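Long-range contacts in protein yahD a copper inducible hydrolase (Lactococcus lactis subsp. lactis, PDB 3OG9), which probably acts as a hydrolase of the alpha/beta-hydrolase fold, is induced by copper, and binds D-malate in its pocket: residues D148-L154 / G179-Y185; L16-L22 / S42-I48. All coordinates share one frame; numbering follows the deposited sequence. Where two conformers were deposited one is given.

Contact 1: D148-L154 / G179-Y185; sequences DDKHVFL and GCQLEIY
The carbonyl oxygen of Gln181 is gripped twice: Val152 N donates to it at 3.1 Å, and a water 3.0 Å from the same O gives it a second hydrogen bond. That water also sits in the plane of the His151 ring, 2.8 Å from ND1, and so ties the imidazole to the neighbouring strand. Gln181 CB lies over one face of this ring, offset toward its rim, in a CH-pi contact. Beyond the bridged pair the parallel ladder runs on through Glu183 N to Val152 O, Leu154 N to Glu183 O and, shortest at 2.8 Å, Tyr185 N to Leu154 O. On the face of the sheet that bears His151, Phe153 has CG anti to the backbone N (chi1 178°), which carries the ring forward along the strands until CZ meets Tyr185 CB at 3.4 Å, while CD1 rests against Glu183 CG. Trp204 of helix 195-208 meets the same ring. An alanine in place of Phe153 would probably leave Tyr185 CB and the Glu183 methylenes without their apolar neighbour and open a gap before Trp204. The other face is aliphatic: Leu182 CD2 packs beside Val152 CB at 3.7 Å, and Leu154 CD1 touches Ile184 CD1, also at 3.7 Å, with helix 165-177 against this side. Gly179, at positive phi, ends that helix in a Schellman motif. Strand, helix and parallel strand make a beta-alpha-beta crossover, here the one that builds the 181-186 border of an alpha/beta-hydrolase sheet.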
loop_
_atom_site.group_PDB
_atom_site.type_symbol
_atom_site.label_atom_id
_atom_site.label_comp_id
_atom_site.label_asym_id
_atom_site.label_seq_id
_atom_site.Cartn_x
_atom_site.Cartn_y
_atom_site.Cartn_z
ATOM N N ASP A 148 -17.001 -2.186 -5.570
ATOM C CA ASP A 148 -18.084 -2.650 -4.681
ATOM C C ASP A 148 -17.830 -4.031 -4.080
ATOM O O ASP A 148 -18.351 -4.336 -3.015
ATOM C CB ASP A 148 -19.421 -2.651 -5.433
ATOM C CG ASP A 148 -20.585 -2.090 -4.611
ATOM O OD1 ASP A 148 -21.672 -1.989 -5.218
ATOM O OD2 ASP A 148 -20.465 -1.748 -3.390
ATOM N N ASP A 149 -17.015 -4.856 -4.741
ATOM C CA ASP A 149 -16.790 -6.241 -4.287
ATOM C C ASP A 149 -15.487 -6.410 -3.468
ATOM O O ASP A 149 -15.182 -7.510 -3.020
ATOM C CB ASP A 149 -16.747 -7.176 -5.505
ATOM C CG ASP A 149 -15.666 -6.779 -6.540
ATOM O OD1 ASP A 149 -15.299 -5.569 -6.679
ATOM O OD2 ASP A 149 -15.206 -7.694 -7.261
ATOM N N LYS A 150 -14.719 -5.328 -3.315
ATOM C CA LYS A 150 -13.347 -5.409 -2.821
ATOM C C LYS A 150 -13.257 -5.381 -1.296
ATOM O O LYS A 150 -14.108 -4.778 -0.621
ATOM C CB LYS A 150 -12.507 -4.253 -3.409
ATOM C CG LYS A 150 -12.526 -4.191 -4.941
ATOM C CD LYS A 150 -11.848 -5.369 -5.563
ATOM C CE LYS A 150 -11.567 -5.069 -7.041
ATOM N NZ LYS A 150 -10.792 -6.193 -7.548
ATOM N N HIS A 151 -12.236 -6.052 -0.766
ATOM C CA HIS A 151 -11.994 -6.114 0.664
ATOM C C HIS A 151 -10.652 -5.464 0.956
ATOM O O HIS A 151 -9.669 -5.681 0.245
ATOM C CB HIS A 151 -12.005 -7.560 1.138
ATOM C CG HIS A 151 -13.386 -8.112 1.314
ATOM N ND1 HIS A 151 -14.057 -8.048 2.516
ATOM C CD2 HIS A 151 -14.223 -8.731 0.447
ATOM C CE1 HIS A 151 -15.253 -8.594 2.381
ATOM N NE2 HIS A 151 -15.385 -8.999 1.133
ATOM N N VAL A 152 -10.623 -4.623 1.980
ATOM C CA VAL A 152 -9.435 -3.819 2.248
ATOM C C VAL A 152 -9.247 -3.785 3.766
ATOM O O VAL A 152 -10.226 -3.583 4.504
ATOM C CB VAL A 152 -9.607 -2.354 1.699
ATOM C CG1 VAL A 152 -8.491 -1.427 2.249
ATOM C CG2 VAL A 152 -9.558 -2.357 0.151
ATOM N N PHE A 153 -8.016 -4.001 4.220
ATOM C CA PHE A 153 -7.651 -3.936 5.662
ATOM C C PHE A 153 -6.827 -2.664 5.895
ATOM O O PHE A 153 -5.892 -2.403 5.116
ATOM C CB PHE A 153 -6.762 -5.157 6.005
ATOM C CG PHE A 153 -6.263 -5.183 7.458
ATOM C CD1 PHE A 153 -6.940 -5.917 8.422
ATOM C CD2 PHE A 153 -5.105 -4.513 7.818
ATOM C CE1 PHE A 153 -6.465 -5.955 9.754
ATOM C CE2 PHE A 153 -4.609 -4.532 9.152
ATOM C CZ PHE A 153 -5.313 -5.239 10.115
ATOM N N LEU A 154 -7.190 -1.871 6.921
ATOM C CA LEU A 154 -6.484 -0.643 7.257
ATOM C C LEU A 154 -6.170 -0.632 8.720
ATOM O O LEU A 154 -7.043 -0.948 9.551
ATOM C CB LEU A 154 -7.343 0.611 6.985
ATOM C CG LEU A 154 -7.908 0.800 5.586
ATOM C CD1 LEU A 154 -8.903 1.980 5.555
ATOM C CD2 LEU A 154 -6.804 1.031 4.555
ATOM N N GLY A 179 -17.450 1.637 -2.551
ATOM C CA GLY A 179 -18.095 0.354 -2.328
ATOM C C GLY A 179 -17.283 -0.677 -1.574
ATOM O O GLY A 179 -17.785 -1.771 -1.338
ATOM N N CYS A 180 -16.059 -0.335 -1.146
ATOM C CA CYS A 180 -15.202 -1.320 -0.434
ATOM C C CYS A 180 -15.760 -1.795 0.898
ATOM O O CYS A 180 -16.395 -1.044 1.631
ATOM C CB CYS A 180 -13.779 -0.799 -0.169
ATOM S SG CYS A 180 -12.835 -0.456 -1.613
ATOM N N GLN A 181 -15.441 -3.046 1.231
ATOM C CA GLN A 181 -15.748 -3.611 2.529
ATOM C C GLN A 181 -14.456 -3.471 3.343
ATOM O O GLN A 181 -13.450 -4.071 3.011
ATOM C CB GLN A 181 -16.104 -5.100 2.379
ATOM C CG GLN A 181 -17.544 -5.411 1.953
ATOM C CD GLN A 181 -17.864 -4.959 0.520
ATOM O OE1 GLN A 181 -17.128 -5.239 -0.447
ATOM N NE2 GLN A 181 -18.953 -4.256 0.387
ATOM N N LEU A 182 -14.495 -2.696 4.407
ATOM C CA LEU A 182 -13.296 -2.374 5.180
ATOM C C LEU A 182 -13.235 -3.100 6.485
ATOM O O LEU A 182 -14.249 -3.238 7.168
ATOM C CB LEU A 182 -13.269 -0.868 5.529
ATOM C CG LEU A 182 -13.203 0.121 4.382
ATOM C CD1 LEU A 182 -12.984 1.593 4.895
ATOM C CD2 LEU A 182 -12.053 -0.316 3.486
ATOM N N GLU A 183 -12.025 -3.523 6.840
ATOM C CA GLU A 183 -11.703 -3.902 8.207
ATOM C C GLU A 183 -10.715 -2.883 8.749
ATOM O O GLU A 183 -9.655 -2.677 8.155
ATOM C CB GLU A 183 -11.072 -5.294 8.252
ATOM C CG GLU A 183 -10.505 -5.717 9.630
ATOM C CD GLU A 183 -11.565 -6.304 10.541
ATOM O OE1 GLU A 183 -12.569 -6.805 10.002
ATOM O OE2 GLU A 183 -11.390 -6.290 11.790
ATOM N N ILE A 184 -11.049 -2.294 9.897
ATOM C CA ILE A 184 -10.173 -1.315 10.533
ATOM C C ILE A 184 -9.553 -1.875 11.804
ATOM O O ILE A 184 -10.287 -2.224 12.734
ATOM C CB ILE A 184 -10.934 0.026 10.857
ATOM C CG1 ILE A 184 -11.750 0.543 9.648
ATOM C CG2 ILE A 184 -9.989 1.087 11.428
ATOM C CD1 ILE A 184 -10.920 0.821 8.418
ATOM N N TYR A 185 -8.221 -1.901 11.869
ATOM C CA TYR A 185 -7.515 -2.335 13.074
ATOM C C TYR A 185 -6.879 -1.133 13.787
ATOM O O TYR A 185 -6.149 -0.358 13.160
ATOM C CB TYR A 185 -6.416 -3.367 12.753
ATOM C CG TYR A 185 -5.728 -3.815 14.019
ATOM C CD1 TYR A 185 -6.254 -4.869 14.784
ATOM C CD2 TYR A 185 -4.612 -3.143 14.500
ATOM C CE1 TYR A 185 -5.629 -5.285 15.985
ATOM C CE2 TYR A 185 -3.989 -3.531 15.696
ATOM C CZ TYR A 185 -4.504 -4.592 16.422
ATOM O OH TYR A 185 -3.889 -4.944 17.589
HETATM O O HOH W 1 -13.012 -6.537 4.627
#

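Contact 2: L16-L22 / S42-I48; sequences LAPLLLL and SHPILSI
Leu16 lies across the imidazole of His43, its CG centred over one face 3.9 Å from the ring centroid, a CH-pi contact, while CD2 reaches on to Ser42 CB. The ring is fixed in its own plane as well: ND1 donates to Ala17 O at 2.7 Å, approaching in the carbonyl plane on a lone pair, and NE2 is bonded to Lys209. CG of His43 stands anti to the carbonyl carbon (chi1 -71°), which swings the ring across to the loop ahead of strand 19-22. Leu19 CG packs on His43 CB at 3.8 Å. From there a parallel ladder takes over, with Leu19 N bonded to Pro44 O, Leu46 N to Leu19 O at 2.8 Å, and Leu21 N to Leu46 O. Its last rung, Ile48 N to Leu21 O, is weak at 3.5 Å, and a water helps there by donating to both Leu21 O and Ser47 OG, the latter hydroxyl also bonded to Glu29 O. Leu21 CD1 meets Ile45 CG2 at 3.6 Å on the face closed by Ala36 of helix 33-39. Across the sheet, Leu20 CD1 touches Ile48 CD1 at 3.9 Å beneath helix 76-97. These two strands and helix 33-39 form a beta-alpha-beta crossover in the parallel core of the alpha/beta-hydrolase fold.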
loop_
_atom_site.group_PDB
_atom_site.type_symbol
_atom_site.label_atom_id
_atom_site.label_comp_id
_atom_site.label_asym_id
_atom_site.label_seq_id
_atom_site.Cartn_x
_atom_site.Cartn_y
_atom_site.Cartn_z
ATOM N N LEU A 16 -1.045 -19.621 -5.914
ATOM C CA LEU A 16 -1.564 -18.710 -4.899
ATOM C C LEU A 16 -1.425 -17.253 -5.347
ATOM O O LEU A 16 -0.511 -16.915 -6.122
ATOM C CB LEU A 16 -0.822 -18.909 -3.584
ATOM C CG LEU A 16 -1.464 -19.708 -2.454
ATOM C CD1 LEU A 16 -2.284 -20.892 -2.958
ATOM C CD2 LEU A 16 -0.423 -20.165 -1.414
ATOM N N ALA A 17 -2.326 -16.410 -4.853
ATOM C CA ALA A 17 -2.364 -14.981 -5.189
ATOM C C ALA A 17 -1.055 -14.271 -4.847
ATOM O O ALA A 17 -0.496 -14.464 -3.767
ATOM C CB ALA A 17 -3.518 -14.307 -4.466
ATOM N N PRO A 18 -0.569 -13.438 -5.769
ATOM C CA PRO A 18 0.702 -12.779 -5.547
ATOM C C PRO A 18 0.536 -11.610 -4.585
ATOM O O PRO A 18 -0.548 -10.997 -4.511
ATOM C CB PRO A 18 1.077 -12.290 -6.947
ATOM C CG PRO A 18 -0.256 -12.012 -7.600
ATOM C CD PRO A 18 -1.171 -13.087 -7.069
ATOM N N LEU A 19 1.602 -11.315 -3.852
ATOM C CA LEU A 19 1.636 -10.156 -2.957
ATOM C C LEU A 19 2.516 -9.099 -3.576
ATOM O O LEU A 19 3.621 -9.415 -4.026
ATOM C CB LEU A 19 2.224 -10.565 -1.592
ATOM C CG LEU A 19 1.678 -11.863 -0.993
ATOM C CD1 LEU A 19 2.452 -12.163 0.262
ATOM C CD2 LEU A 19 0.147 -11.797 -0.734
ATOM N N LEU A 20 2.047 -7.847 -3.617
ATOM C CA LEU A 20 2.925 -6.713 -4.007
ATOM C C LEU A 20 3.293 -5.938 -2.739
ATOM O O LEU A 20 2.413 -5.412 -2.075
ATOM C CB LEU A 20 2.199 -5.749 -4.973
ATOM C CG LEU A 20 3.005 -4.492 -5.372
ATOM C CD1 LEU A 20 4.192 -4.905 -6.248
ATOM C CD2 LEU A 20 2.154 -3.384 -6.084
ATOM N N LEU A 21 4.576 -5.865 -2.394
ATOM C CA LEU A 21 4.979 -5.187 -1.165
ATOM C C LEU A 21 5.519 -3.805 -1.457
ATOM O O LEU A 21 6.324 -3.630 -2.381
ATOM C CB LEU A 21 6.075 -5.996 -0.421
ATOM C CG LEU A 21 5.839 -7.485 -0.268
ATOM C CD1 LEU A 21 6.951 -8.059 0.608
ATOM C CD2 LEU A 21 4.400 -7.843 0.262
ATOM N N LEU A 22 5.092 -2.842 -0.644
ATOM C CA LEU A 22 5.506 -1.465 -0.808
ATOM C C LEU A 22 5.961 -0.959 0.541
ATOM O O LEU A 22 5.222 -1.027 1.518
ATOM C CB LEU A 22 4.361 -0.631 -1.394
ATOM C CG LEU A 22 3.834 -1.139 -2.745
ATOM C CD1 LEU A 22 2.541 -0.471 -3.096
ATOM C CD2 LEU A 22 4.890 -0.893 -3.846
ATOM N N SER A 42 3.437 -18.835 1.961
ATOM C CA SER A 42 3.507 -19.578 0.690
ATOM C C SER A 42 3.139 -18.748 -0.563
ATOM O O SER A 42 3.298 -19.230 -1.684
ATOM C CB SER A 42 2.637 -20.860 0.712
ATOM O OG SER A 42 2.818 -21.687 1.860
ATOM N N HIS A 43 2.627 -17.528 -0.389
ATOM C CA HIS A 43 2.220 -16.735 -1.558
ATOM C C HIS A 43 3.457 -16.157 -2.245
ATOM O O HIS A 43 4.382 -15.735 -1.572
ATOM C CB HIS A 43 1.260 -15.598 -1.163
ATOM C CG HIS A 43 -0.112 -16.068 -0.766
ATOM N ND1 HIS A 43 -1.246 -15.708 -1.460
ATOM C CD2 HIS A 43 -0.537 -16.837 0.266
ATOM C CE1 HIS A 43 -2.312 -16.244 -0.881
ATOM N NE2 HIS A 43 -1.911 -16.919 0.179
ATOM N N PRO A 44 3.464 -16.130 -3.591
ATOM C CA PRO A 44 4.566 -15.483 -4.304
ATOM C C PRO A 44 4.677 -14.019 -3.844
ATOM O O PRO A 44 3.667 -13.395 -3.491
ATOM C CB PRO A 44 4.105 -15.498 -5.770
ATOM C CG PRO A 44 3.137 -16.674 -5.845
ATOM C CD PRO A 44 2.440 -16.683 -4.496
ATOM N N ILE A 45 5.880 -13.472 -3.894
ATOM C CA ILE A 45 6.091 -12.110 -3.404
ATOM C C ILE A 45 6.782 -11.301 -4.475
ATOM O O ILE A 45 7.779 -11.755 -5.022
ATOM C CB ILE A 45 6.943 -12.087 -2.114
ATOM C CG1 ILE A 45 6.088 -12.515 -0.914
ATOM C CG2 ILE A 45 7.577 -10.651 -1.873
ATOM C CD1 ILE A 45 6.911 -12.865 0.327
ATOM N N LEU A 46 6.205 -10.139 -4.801
ATOM C CA LEU A 46 6.854 -9.146 -5.624
ATOM C C LEU A 46 7.011 -7.865 -4.798
ATOM O O LEU A 46 6.032 -7.330 -4.304
ATOM C CB LEU A 46 6.001 -8.840 -6.861
ATOM C CG LEU A 46 6.712 -7.927 -7.887
ATOM C CD1 LEU A 46 8.005 -8.561 -8.409
ATOM C CD2 LEU A 46 5.742 -7.648 -9.025
ATOM N N SER A 47 8.240 -7.383 -4.650
ATOM C CA SER A 47 8.490 -6.198 -3.801
ATOM C C SER A 47 9.323 -5.212 -4.582
ATOM O O SER A 47 10.432 -5.536 -4.964
ATOM C CB SER A 47 9.238 -6.628 -2.529
ATOM O OG SER A 47 9.392 -5.532 -1.632
ATOM N N ILE A 48 8.794 -4.007 -4.825
ATOM C CA ILE A 48 9.444 -3.030 -5.702
ATOM C C ILE A 48 9.840 -1.754 -4.916
ATOM O O ILE A 48 8.984 -1.166 -4.231
ATOM C CB ILE A 48 8.491 -2.625 -6.885
ATOM C CG1 ILE A 48 8.142 -3.836 -7.774
ATOM C CG2 ILE A 48 9.103 -1.476 -7.742
ATOM C CD1 ILE A 48 6.929 -3.584 -8.685
HETATM O O HOH W 2 8.911 -2.856 -1.228
#

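In the fold
From the N terminus, strand 7-10 leads into contact 2, which closes the loop through helix 33-39 when strand 45-48 returns beside strand 19-22. The chain then passes through helix 76-97 and strands 105-109 and 129-133 before contact 1 closes a second loop round helix 165-177. The two are in series, neither nested nor crossed, with centres about 19 Å apart and no touch between them. Both belong to one mixed sheet: strands 105-109 and 129-133 lie between the two pairs. Ser110 and Asn111, which bind malate, follow strand 105-109, so the ligand site sits at the end of the sheet's middle, between the regions the two contacts tie together.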